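PDB 1JNI: diheme cytochrome C NAPB from Haemophilus influenzae, which probably passes electrons through two stacked c-type hemes to the catalytic subunit of the periplasmic nitrate reductase. Local coordinates for residues 61-66 / 71-76. Residues are numbered along the deposited sequence; the frame is centred on the assembly and turned at random.
Sequences HSPENS and ATRISP. With HEC (heme c), chain C.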
ATOM      1  N   HIS A  61      -3.716   3.893   3.522  1.00 13.68           N
ATOM      2  CA  HIS A  61      -4.214   2.803   2.697  1.00 13.68           C
ATOM      3  C   HIS A  61      -4.401   1.514   3.448  1.00 13.87           C
ATOM      4  O   HIS A  61      -4.878   0.550   2.851  1.00 16.12           O
ATOM      5  CB  HIS A  61      -3.258   2.674   1.529  1.00 14.51           C
ATOM      6  CG  HIS A  61      -3.363   3.731   0.443  1.00 12.74           C
ATOM      7  ND1 HIS A  61      -4.324   3.797  -0.542  1.00 13.42           N
ATOM      8  CD2 HIS A  61      -2.514   4.760   0.205  1.00 13.73           C
ATOM      9  CE1 HIS A  61      -4.048   4.866  -1.326  1.00 12.39           C
ATOM     10  NE2 HIS A  61      -2.965   5.472  -0.888  1.00 13.38           N
ATOM     11  N   SER A  62      -4.084   1.455   4.740  1.00 14.31           N
ATOM     12  CA  SER A  62      -4.389   0.231   5.475  1.00 15.88           C
ATOM     13  C   SER A  62      -5.882   0.010   5.607  1.00 14.52           C
ATOM     14  O   SER A  62      -6.700   0.967   5.548  1.00 15.97           O
ATOM     15  CB  SER A  62      -3.804   0.278   6.881  1.00 16.89           C
ATOM     16  OG  SER A  62      -4.343   1.322   7.634  1.00 21.65           O
ATOM     17  N   PRO A  63      -6.321  -1.228   5.808  1.00 16.15           N
ATOM     18  CA  PRO A  63      -7.745  -1.511   6.092  1.00 19.01           C
ATOM     19  C   PRO A  63      -8.290  -0.653   7.229  1.00 18.18           C
ATOM     20  O   PRO A  63      -9.419  -0.190   7.168  1.00 20.60           O
ATOM     21  CB  PRO A  63      -7.740  -2.988   6.462  1.00 21.40           C
ATOM     22  CG  PRO A  63      -6.637  -3.548   5.631  1.00 20.94           C
ATOM     23  CD  PRO A  63      -5.552  -2.484   5.715  1.00 18.35           C
ATOM     24  N   GLU A  64      -7.502  -0.416   8.282  1.00 17.06           N
ATOM     25  CA  GLU A  64      -8.075   0.347   9.391  1.00 18.11           C
ATOM     26  C   GLU A  64      -8.159   1.826   9.181  1.00 16.63           C
ATOM     27  O   GLU A  64      -8.933   2.448   9.913  1.00 17.82           O
ATOM     28  CB  GLU A  64      -7.325   0.067  10.693  1.00 20.75           C
ATOM     29  CG  GLU A  64      -5.878   0.310  10.815  1.00 24.24           C
ATOM     30  CD  GLU A  64      -4.980  -0.854  10.370  1.00 25.14           C
ATOM     31  OE1 GLU A  64      -3.913  -0.921  11.069  1.00 22.81           O
ATOM     32  OE2 GLU A  64      -5.300  -1.606   9.402  1.00 21.60           O
ATOM     33  N   ASN A  65      -7.482   2.440   8.215  1.00 17.58           N
ATOM     34  CA  ASN A  65      -7.455   3.881   8.001  1.00 16.35           C
ATOM     35  C   ASN A  65      -8.151   4.305   6.692  1.00 16.11           C
ATOM     36  O   ASN A  65      -8.320   5.504   6.494  1.00 18.74           O
ATOM     37  CB  ASN A  65      -6.054   4.471   7.968  1.00 17.31           C
ATOM     38  CG  ASN A  65      -5.397   4.470   9.334  1.00 21.19           C
ATOM     39  OD1 ASN A  65      -5.563   5.366  10.143  1.00 31.11           O
ATOM     40  ND2 ASN A  65      -4.548   3.451   9.438  1.00 34.07           N
ATOM     41  N   SER A  66      -8.519   3.365   5.812  1.00 15.77           N
ATOM     42  CA  SER A  66      -9.013   3.728   4.499  1.00 15.73           C
ATOM     43  C   SER A  66     -10.291   4.564   4.565  1.00 17.37           C
ATOM     44  O   SER A  66     -10.475   5.523   3.794  1.00 19.28           O
ATOM     45  CB  SER A  66      -9.233   2.466   3.707  0.71 17.32           C
ATOM     46  OG  SER A  66     -10.162   1.533   4.141  0.71 16.37           O
ATOM     47  N   ALA A  71      -8.590   7.085   1.204  1.00 18.07           N
ATOM     48  CA  ALA A  71      -7.669   6.340   0.364  1.00 17.48           C
ATOM     49  C   ALA A  71      -8.176   4.938   0.146  1.00 16.48           C
ATOM     50  O   ALA A  71      -8.574   4.281   1.090  1.00 24.24           O
ATOM     51  CB  ALA A  71      -6.299   6.269   1.047  1.00 17.98           C
ATOM     52  N   THR A  72      -8.101   4.437  -1.077  1.00 16.00           N
ATOM     53  CA  THR A  72      -8.547   3.074  -1.384  1.00 16.48           C
ATOM     54  C   THR A  72      -7.736   2.072  -0.599  1.00 14.85           C
ATOM     55  O   THR A  72      -6.492   2.171  -0.567  1.00 15.04           O
ATOM     56  CB  THR A  72      -8.422   2.800  -2.889  1.00 19.08           C
ATOM     57  OG1 THR A  72      -9.346   3.687  -3.538  1.00 30.90           O
ATOM     58  CG2 THR A  72      -8.780   1.394  -3.285  1.00 24.49           C
ATOM     59  N   ARG A  73      -8.447   1.136   0.016  1.00 17.30           N
ATOM     60  CA  ARG A  73      -7.760   0.137   0.794  1.00 18.70           C
ATOM     61  C   ARG A  73      -6.900  -0.785  -0.058  1.00 15.23           C
ATOM     62  O   ARG A  73      -7.370  -1.161  -1.150  1.00 17.38           O
ATOM     63  CB  ARG A  73      -8.862  -0.669   1.501  1.00 23.68           C
ATOM     64  CG  ARG A  73      -8.506  -1.721   2.459  1.00 26.80           C
ATOM     65  CD  ARG A  73      -9.756  -2.327   3.074  1.00 33.72           C
ATOM     66  NE  ARG A  73     -10.501  -1.375   3.893  1.00 31.13           N
ATOM     67  CZ  ARG A  73     -11.519  -1.660   4.694  1.00 29.33           C
ATOM     68  NH1 ARG A  73     -11.905  -2.923   4.786  1.00 38.96           N
ATOM     69  NH2 ARG A  73     -12.131  -0.714   5.387  1.00 35.23           N
ATOM     70  N   ILE A  74      -5.724  -1.184   0.431  1.00 16.16           N
ATOM     71  CA  ILE A  74      -5.016  -2.253  -0.278  1.00 16.26           C
ATOM     72  C   ILE A  74      -5.871  -3.518  -0.186  1.00 18.07           C
ATOM     73  O   ILE A  74      -6.366  -3.899   0.865  1.00 18.56           O
ATOM     74  CB  ILE A  74      -3.568  -2.484   0.216  1.00 19.29           C
ATOM     75  CG1 ILE A  74      -3.467  -2.641   1.729  1.00 22.12           C
ATOM     76  CG2 ILE A  74      -2.608  -1.394  -0.308  1.00 22.44           C
ATOM     77  CD1 ILE A  74      -2.171  -3.318   2.188  1.00 23.76           C
ATOM     78  N   SER A  75      -6.064  -4.163  -1.325  1.00 18.60           N
ATOM     79  CA  SER A  75      -6.893  -5.358  -1.462  1.00 21.93           C
ATOM     80  C   SER A  75      -6.244  -6.632  -0.940  1.00 18.39           C
ATOM     81  O   SER A  75      -5.015  -6.628  -0.731  1.00 19.88           O
ATOM     82  CB  SER A  75      -7.193  -5.580  -2.954  0.76 26.78           C
ATOM     83  OG  SER A  75      -6.015  -5.851  -3.704  0.76 37.00           O
ATOM     84  N   PRO A  76      -7.012  -7.676  -0.721  1.00 18.61           N
ATOM     85  CA  PRO A  76      -6.398  -8.970  -0.320  1.00 19.22           C
ATOM     86  C   PRO A  76      -5.275  -9.486  -1.215  1.00 16.93           C
ATOM     87  O   PRO A  76      -4.445 -10.270  -0.750  1.00 18.83           O
ATOM     88  CB  PRO A  76      -7.583  -9.932  -0.284  1.00 19.44           C
ATOM     89  CG  PRO A  76      -8.758  -9.036  -0.012  1.00 25.06           C
ATOM     90  CD  PRO A  76      -8.473  -7.719  -0.716  1.00 22.60           C
TER
HETATM   91 FE   HEC C 126      -2.155   7.084  -1.758  1.00 14.70          FE
HETATM   92  CHA HEC C 126      -4.612   7.081  -4.193  1.00 15.73           C
HETATM   93  CHB HEC C 126      -0.433   4.710  -3.483  1.00 13.96           C
HETATM   94  CHC HEC C 126       0.398   7.274   0.504  1.00 15.05           C
HETATM   95  CHD HEC C 126      -4.093   9.079   0.213  1.00 16.28           C
HETATM   96  NA  HEC C 126      -2.456   6.102  -3.489  1.00 14.77           N
HETATM   97  C1A HEC C 126      -3.514   6.233  -4.352  1.00 14.28           C
HETATM   98  C2A HEC C 126      -3.407   5.260  -5.436  1.00 14.38           C
HETATM   99  C3A HEC C 126      -2.275   4.550  -5.231  1.00 14.76           C
HETATM  100  C4A HEC C 126      -1.662   5.081  -4.033  1.00 13.97           C
HETATM  101  CMA HEC C 126      -1.735   3.323  -5.975  1.00 15.39           C
HETATM  102  CAA HEC C 126      -4.486   5.062  -6.525  1.00 15.66           C
HETATM  103  CBA HEC C 126      -5.501   3.939  -6.129  1.00 21.12           C
HETATM  104  CGA HEC C 126      -6.617   3.906  -7.145  1.00 28.49           C
HETATM  105  O1A HEC C 126      -6.512   3.163  -8.105  1.00 45.36           O
HETATM  106  O2A HEC C 126      -7.661   4.607  -6.998  1.00 40.49           O
HETATM  107  NB  HEC C 126      -0.357   6.213  -1.581  1.00 13.95           N
HETATM  108  C1B HEC C 126       0.228   5.242  -2.379  1.00 13.47           C
HETATM  109  C2B HEC C 126       1.586   4.946  -1.948  1.00 14.11           C
HETATM  110  C3B HEC C 126       1.834   5.703  -0.865  1.00 15.77           C
HETATM  111  C4B HEC C 126       0.612   6.454  -0.600  1.00 14.54           C
HETATM  112  CMB HEC C 126       2.419   3.840  -2.632  1.00 16.55           C
HETATM  113  CAB HEC C 126       3.073   5.827  -0.124  1.00 16.12           C
HETATM  114  CBB HEC C 126       4.332   6.104  -0.901  1.00 18.56           C
HETATM  115  NC  HEC C 126      -1.918   7.931   0.006  1.00 13.87           N
HETATM  116  C1C HEC C 126      -0.810   7.880   0.833  1.00 14.10           C
HETATM  117  C2C HEC C 126      -1.035   8.615   2.064  1.00 14.44           C
HETATM  118  C3C HEC C 126      -2.301   9.128   2.018  1.00 14.98           C
HETATM  119  C4C HEC C 126      -2.836   8.710   0.709  1.00 15.48           C
HETATM  120  CMC HEC C 126      -0.053   8.622   3.237  1.00 17.03           C
HETATM  121  CAC HEC C 126      -3.009   9.740   3.079  1.00 16.30           C
HETATM  122  CBC HEC C 126      -2.445  11.030   3.603  1.00 17.74           C
HETATM  123  ND  HEC C 126      -3.934   7.956  -1.980  1.00 16.34           N
HETATM  124  C1D HEC C 126      -4.597   8.733  -1.044  1.00 13.47           C
HETATM  125  C2D HEC C 126      -5.889   9.195  -1.557  1.00 14.74           C
HETATM  126  C3D HEC C 126      -5.999   8.660  -2.800  1.00 14.88           C
HETATM  127  C4D HEC C 126      -4.789   7.879  -3.054  1.00 16.02           C
HETATM  128  CMD HEC C 126      -6.876  10.130  -0.798  1.00 16.78           C
HETATM  129  CAD HEC C 126      -7.096   8.964  -3.831  1.00 20.21           C
HETATM  130  CBD HEC C 126      -8.289   8.040  -3.536  1.00 22.61           C
HETATM  131  CGD HEC C 126      -7.934   6.722  -4.226  1.00 31.55           C
HETATM  132  O1D HEC C 126      -8.088   6.614  -5.493  1.00 32.96           O
HETATM  133  O2D HEC C 126      -7.512   5.891  -3.398  1.00 27.52           O
HETATM  134  O   HOH W   1     -11.379   1.775   7.188  1.00 20.15           O
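Ile74 N donates a hydrogen bond to His61 O (3.1 Å), tying the chain after helix 66-69 back to the end of helix 58-61. His61 closes the CXXCH heme-binding motif of this diheme cytochrome c: its NE2 binds the heme iron at 2.0 Å, with His43 as the second protein ligand. On the other side of the imidazole, ND1 donates a nearly straight bond of 2.7 Å to Thr72 O, which lies in the ring plane; this fixes the ring's rotation and would probably make the ligand more electron-rich. Ala71 CB sits over one face of the His61 ring in a CH-pi contact, 3.6 Å from its centroid. Thr72 also grips the propionate oxygen O2D of the same heme twice, through N and OG1. Ile74 and Ser75 reach the second heme. Arg73 sets CG anti to its own N (chi1 -176°), bends at chi3 and crosses Pro63 at about a right angle, CD lying 4.0 Å from Pro63 CB. Pro63 O stands over one guanidinium face and takes a hydrogen bond from a water. In one of the two conformers of Ser66, OG accepts side-on from Arg73 NE (2.9 Å) and, more bent, NH2 (3.2 Å), in the guanidinium plane.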